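Local coordinates for protein glycogen synthase (Cyanobacterium sp. CLg1, PDB 6GNF) that belongs to the starch and bacterial glycogen synthase family and carries bound adenosine-5'-diphosphate and a glycan in its pockets, at residues Phe92-Lys97 / His101-His106. Numbering follows the deposited sequence.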
# COMPACT_ATOMS: atom_id res chain seq x y z
N PHE A 92 16.44 3.61 -17.60
CA PHE A 92 16.41 2.23 -18.04
C PHE A 92 14.95 1.90 -18.33
O PHE A 92 14.05 2.58 -17.83
CB PHE A 92 16.99 1.30 -16.98
CG PHE A 92 18.49 1.33 -16.91
CD1 PHE A 92 19.15 2.47 -16.46
CD2 PHE A 92 19.24 0.24 -17.28
CE1 PHE A 92 20.53 2.51 -16.39
CE2 PHE A 92 20.62 0.26 -17.21
CZ PHE A 92 21.26 1.40 -16.76
N HIS A 93 14.73 0.86 -19.11
CA HIS A 93 13.42 0.58 -19.68
C HIS A 93 13.18 -0.91 -19.77
O HIS A 93 14.03 -1.63 -20.27
CB HIS A 93 13.34 1.23 -21.06
CG HIS A 93 12.02 1.06 -21.75
ND1 HIS A 93 11.85 1.32 -23.09
CD2 HIS A 93 10.81 0.64 -21.30
CE1 HIS A 93 10.60 1.07 -23.43
NE2 HIS A 93 9.95 0.66 -22.36
N SER A 94 12.07 -1.38 -19.21
CA SER A 94 11.59 -2.74 -19.46
C SER A 94 10.15 -2.71 -19.94
O SER A 94 9.46 -1.70 -19.76
CB SER A 94 11.78 -3.65 -18.24
OG SER A 94 11.18 -3.13 -17.07
N TYR A 95 9.74 -3.78 -20.62
CA TYR A 95 8.43 -3.84 -21.24
C TYR A 95 7.80 -5.18 -20.94
O TYR A 95 8.40 -6.22 -21.15
CB TYR A 95 8.53 -3.54 -22.74
CG TYR A 95 7.20 -3.51 -23.45
CD1 TYR A 95 6.60 -4.68 -23.86
CD2 TYR A 95 6.52 -2.31 -23.65
CE1 TYR A 95 5.36 -4.67 -24.49
CE2 TYR A 95 5.29 -2.29 -24.30
CZ TYR A 95 4.74 -3.47 -24.74
OH TYR A 95 3.50 -3.50 -25.33
N LYS A 96 6.62 -5.16 -20.32
CA LYS A 96 6.00 -6.39 -19.87
C LYS A 96 4.47 -6.30 -19.84
O LYS A 96 3.92 -5.40 -19.20
CB LYS A 96 6.52 -6.74 -18.48
CG LYS A 96 6.59 -8.24 -18.20
CD LYS A 96 7.10 -8.51 -16.79
CE LYS A 96 6.02 -8.29 -15.75
NZ LYS A 96 6.50 -7.47 -14.60
N LYS A 97 3.82 -7.29 -20.44
CA LYS A 97 2.36 -7.36 -20.49
C LYS A 97 1.73 -6.04 -20.91
O LYS A 97 0.84 -5.53 -20.21
CB LYS A 97 1.81 -7.78 -19.13
CG LYS A 97 2.12 -9.20 -18.73
CD LYS A 97 1.77 -9.41 -17.28
CE LYS A 97 1.40 -10.85 -16.97
NZ LYS A 97 2.52 -11.79 -17.24
N HIS A 101 7.87 -0.00 -18.24
CA HIS A 101 8.39 0.36 -16.93
C HIS A 101 9.68 1.11 -17.16
O HIS A 101 10.60 0.61 -17.80
CB HIS A 101 8.63 -0.89 -16.09
CG HIS A 101 7.41 -1.73 -15.94
ND1 HIS A 101 6.28 -1.28 -15.29
CD2 HIS A 101 7.13 -2.98 -16.36
CE1 HIS A 101 5.36 -2.24 -15.31
NE2 HIS A 101 5.85 -3.28 -15.95
N ILE A 102 9.68 2.37 -16.75
CA ILE A 102 10.84 3.22 -16.87
C ILE A 102 11.46 3.36 -15.49
O ILE A 102 10.77 3.64 -14.51
CB ILE A 102 10.45 4.63 -17.37
CG1 ILE A 102 9.55 4.54 -18.62
CG2 ILE A 102 11.69 5.47 -17.62
CD1 ILE A 102 10.13 3.73 -19.73
N TRP A 103 12.77 3.18 -15.42
CA TRP A 103 13.47 3.22 -14.15
C TRP A 103 14.50 4.33 -14.15
O TRP A 103 15.37 4.41 -15.02
CB TRP A 103 14.19 1.90 -13.92
CG TRP A 103 13.33 0.70 -14.14
CD1 TRP A 103 13.39 -0.15 -15.19
CD2 TRP A 103 12.28 0.23 -13.29
NE1 TRP A 103 12.45 -1.15 -15.04
CE2 TRP A 103 11.77 -0.94 -13.88
CE3 TRP A 103 11.75 0.66 -12.07
CZ2 TRP A 103 10.73 -1.68 -13.32
CZ3 TRP A 103 10.70 -0.08 -11.50
CH2 TRP A 103 10.21 -1.23 -12.13
N VAL A 104 14.41 5.19 -13.15
CA VAL A 104 15.28 6.34 -13.03
C VAL A 104 16.55 5.91 -12.31
O VAL A 104 16.51 5.51 -11.15
CB VAL A 104 14.60 7.47 -12.25
CG1 VAL A 104 15.49 8.70 -12.20
CG2 VAL A 104 13.26 7.81 -12.90
N ASP A 105 17.69 6.02 -12.99
CA ASP A 105 18.94 5.53 -12.46
C ASP A 105 19.83 6.66 -11.93
O ASP A 105 20.11 7.63 -12.62
CB ASP A 105 19.70 4.77 -13.54
CG ASP A 105 21.05 4.24 -13.05
OD1 ASP A 105 21.11 3.35 -12.16
OD2 ASP A 105 22.08 4.73 -13.57
N HIS A 106 20.29 6.50 -10.69
CA HIS A 106 21.20 7.44 -10.05
C HIS A 106 21.86 6.75 -8.87
O HIS A 106 21.26 5.88 -8.24
CB HIS A 106 20.44 8.67 -9.56
CG HIS A 106 21.32 9.84 -9.27
ND1 HIS A 106 22.03 9.97 -8.10
CD2 HIS A 106 21.62 10.93 -10.01
CE1 HIS A 106 22.74 11.09 -8.13
NE2 HIS A 106 22.51 11.69 -9.28
O HOH W 1 3.90 -5.07 -16.41
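F92 faces W103 as an antiparallel hydrogen-bonded pair: F92 N donates to W103 O at 2.9 Å, and F92 O accepts from W103 N. With CG anti to its carbonyl carbon (chi1 -76°), the F92 ring extends to D105, where CE1 lies 3.7 Å from D105 CB and the ring and carboxylate planes stand 65° apart. Salt bridges to R90 and R64 hold that carboxylate, and R64 also makes a cation-pi contact with F92.

H93 and I102 form the non-hydrogen-bonded pair, their side chains on the other face of the sheet from those of F92 and W103. I102 CD1 sits over one face of the imidazole, 3.5 Å from H93 CD2, while H93 NE2 is hydrogen-bonded to D100 OD1.

At S94 the hydrogen-bonded pattern returns, with S94 N to H101 O and H101 N to S94 O both 2.8 Å. The S94 hydroxyl adds a side-chain link: W103 NE1 donates to S94 OG at 3.1 Å, close to the indole plane (14° out of it), which ties the indole edge to the facing strand. Farther along, a water bridges K96 O, to which it donates, and H101 NE2, lying in the imidazole plane 2.7 Å from that nitrogen; H101 ND1 is hydrogen-bonded to T60 OG1.

The antiparallel backbone pairing joins strands 85-96 and 99-105 as a beta hairpin within the nine-stranded mixed sheet. Strand 72-82 flanks the first arm at its outer edge, parallel strand 57-63 borders the second, and helix 132-144 packs against V104.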